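Local coordinates for protein CarG (Serratia, PDB 4O7J) that probably protects its bacterial host against carbapenem antibiotics as an intrinsic resistance protein and structurally resembles lysozyme inhibitors, at residues V92-T97 with G105-T110. Sequence-based numbering, arbitrary orientation.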
loop_
_atom_site.group_PDB
_atom_site.type_symbol
_atom_site.label_atom_id
_atom_site.label_comp_id
_atom_site.label_asym_id
_atom_site.label_seq_id
_atom_site.Cartn_x
_atom_site.Cartn_y
_atom_site.Cartn_z
ATOM N N VAL A 92 2.416 16.316 5.283
ATOM C CA VAL A 92 2.652 17.487 4.471
ATOM C C VAL A 92 3.229 17.103 3.131
ATOM O O VAL A 92 4.315 16.506 3.041
ATOM C CB VAL A 92 3.555 18.482 5.162
ATOM C CG1 VAL A 92 3.621 19.773 4.310
ATOM C CG2 VAL A 92 2.992 18.791 6.553
ATOM N N THR A 93 2.456 17.394 2.087
ATOM C CA THR A 93 2.861 17.109 0.716
ATOM C C THR A 93 3.483 18.374 0.161
ATOM O O THR A 93 2.826 19.427 0.144
ATOM C CB THR A 93 1.701 16.604 -0.180
ATOM O OG1 THR A 93 1.198 15.376 0.354
ATOM C CG2 THR A 93 2.166 16.339 -1.622
ATOM N N ALA A 94 4.736 18.280 -0.296
ATOM C CA ALA A 94 5.354 19.391 -1.040
ATOM C C ALA A 94 5.273 19.073 -2.526
ATOM O O ALA A 94 5.719 17.963 -2.982
ATOM C CB ALA A 94 6.769 19.516 -0.634
ATOM N N ARG A 95 4.795 20.008 -3.347
ATOM C CA ARG A 95 4.688 19.748 -4.765
ATOM C C ARG A 95 5.156 20.995 -5.534
ATOM O O ARG A 95 4.712 22.082 -5.219
ATOM C CB ARG A 95 3.211 19.433 -5.140
ATOM C CG ARG A 95 3.008 19.096 -6.620
ATOM C CD ARG A 95 1.645 18.516 -6.968
ATOM N NE ARG A 95 0.640 19.557 -6.813
ATOM C CZ ARG A 95 0.356 20.516 -7.714
ATOM N NH1 ARG A 95 0.943 20.580 -8.905
ATOM N NH2 ARG A 95 -0.552 21.425 -7.406
ATOM N N LYS A 96 5.991 20.799 -6.551
ATOM C CA LYS A 96 6.302 21.846 -7.577
ATOM C C LYS A 96 5.092 22.098 -8.406
ATOM O O LYS A 96 4.504 21.157 -8.996
ATOM C CB LYS A 96 7.495 21.447 -8.406
ATOM C CG LYS A 96 8.757 21.261 -7.576
ATOM C CD LYS A 96 10.022 21.135 -8.373
ATOM C CE LYS A 96 10.356 22.436 -9.082
ATOM N NZ LYS A 96 11.534 22.287 -9.886
ATOM N N THR A 97 4.632 23.348 -8.455
ATOM C CA THR A 97 3.333 23.652 -9.080
ATOM C C THR A 97 3.378 24.155 -10.539
ATOM O O THR A 97 2.370 24.157 -11.206
ATOM C CB THR A 97 2.526 24.651 -8.226
ATOM O OG1 THR A 97 3.264 25.837 -8.101
ATOM C CG2 THR A 97 2.266 24.073 -6.800
ATOM N N GLY A 105 11.379 26.787 -9.027
ATOM C CA GLY A 105 10.000 27.287 -9.148
ATOM C C GLY A 105 9.182 27.184 -7.855
ATOM O O GLY A 105 9.690 26.759 -6.813
ATOM N N LYS A 106 7.926 27.562 -7.957
ATOM C CA LYS A 106 7.050 27.585 -6.796
ATOM C C LYS A 106 6.696 26.198 -6.303
ATOM O O LYS A 106 6.650 25.238 -7.081
ATOM C CB LYS A 106 5.710 28.311 -7.078
ATOM C CG LYS A 106 5.828 29.817 -7.189
ATOM C CD LYS A 106 4.398 30.370 -7.319
ATOM C CE LYS A 106 4.407 31.795 -7.801
ATOM N NZ LYS A 106 4.806 32.709 -6.709
ATOM N N VAL A 107 6.561 26.083 -4.997
ATOM C CA VAL A 107 6.278 24.826 -4.367
ATOM C C VAL A 107 5.095 25.100 -3.464
ATOM O O VAL A 107 5.123 26.109 -2.713
ATOM C CB VAL A 107 7.473 24.251 -3.518
ATOM C CG1 VAL A 107 7.015 22.995 -2.786
ATOM C CG2 VAL A 107 8.709 23.988 -4.333
ATOM N N SER A 108 4.068 24.243 -3.494
ATOM C CA SER A 108 2.975 24.263 -2.548
ATOM C C SER A 108 3.151 23.248 -1.450
ATOM O O SER A 108 3.731 22.169 -1.686
ATOM C CB SER A 108 1.607 23.997 -3.190
ATOM O OG SER A 108 1.515 22.765 -3.795
ATOM N N LEU A 109 2.588 23.574 -0.275
ATOM C CA LEU A 109 2.602 22.661 0.870
ATOM C C LEU A 109 1.228 22.420 1.309
ATOM O O LEU A 109 0.547 23.383 1.678
ATOM C CB LEU A 109 3.444 23.220 2.002
ATOM C CG LEU A 109 4.948 23.392 1.796
ATOM C CD1 LEU A 109 5.491 24.418 2.779
ATOM C CD2 LEU A 109 5.728 22.068 1.861
ATOM N N THR A 110 0.774 21.154 1.146
ATOM C CA THR A 110 -0.592 20.739 1.493
ATOM C C THR A 110 -0.459 19.994 2.808
ATOM O O THR A 110 0.320 19.043 2.929
ATOM C CB THR A 110 -1.254 19.869 0.451
ATOM O OG1 THR A 110 -1.145 20.542 -0.778
ATOM C CG2 THR A 110 -2.700 19.582 0.799
HETATM O O HOH W 1 1.231 20.520 -2.179
#
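T93 and R95 pair with T110 and S108 as the hydrogen-bonded positions of an antiparallel two-strand hairpin, each pair closed by two backbone hydrogen bonds, T93 N to T110 O being 2.8 Å. A94 faces L109 between them, and K96 faces V107 one step beyond R95, as non-hydrogen-bonded pairs whose side chains share one face of the sheet. This is the tightly packed side: L109 CD2 reaches back across the strand pair to A94 CB at 3.7 Å and also touches V92 CG1, while V107 CG1, anti to its backbone N (chi1 174°), lies 4.1 Å from the same A94 CB. A143, A146, Y140 and V150 cover the apolar part of this face; at its loop end K96 NZ is hydrogen-bonded to the carbonyl oxygens of D103, L101 and Q141. The face bearing T93, R95, S108 and T110 is more polar and opens to solvent at R95, with T97 and T110 partly exposed. One water donates a hydrogen bond to T93 O and is hydrogen-bonded to S108 OG at 2.8 Å and to T110 OG1, which also bonds T133 OG1. Nearer the turn, T97 CG2 sits 3.4 Å from S108 OG and over one face of the R95 guanidinium, toward its rim. The last backbone bond, T97 N to K106 O, is longer at 3.1 Å, its donor 37° out of the carbonyl plane. The hairpin forms the middle of a four-stranded antiparallel sheet, with strand 78-85 flanking 88-96 and strand 126-135 flanking 107-116.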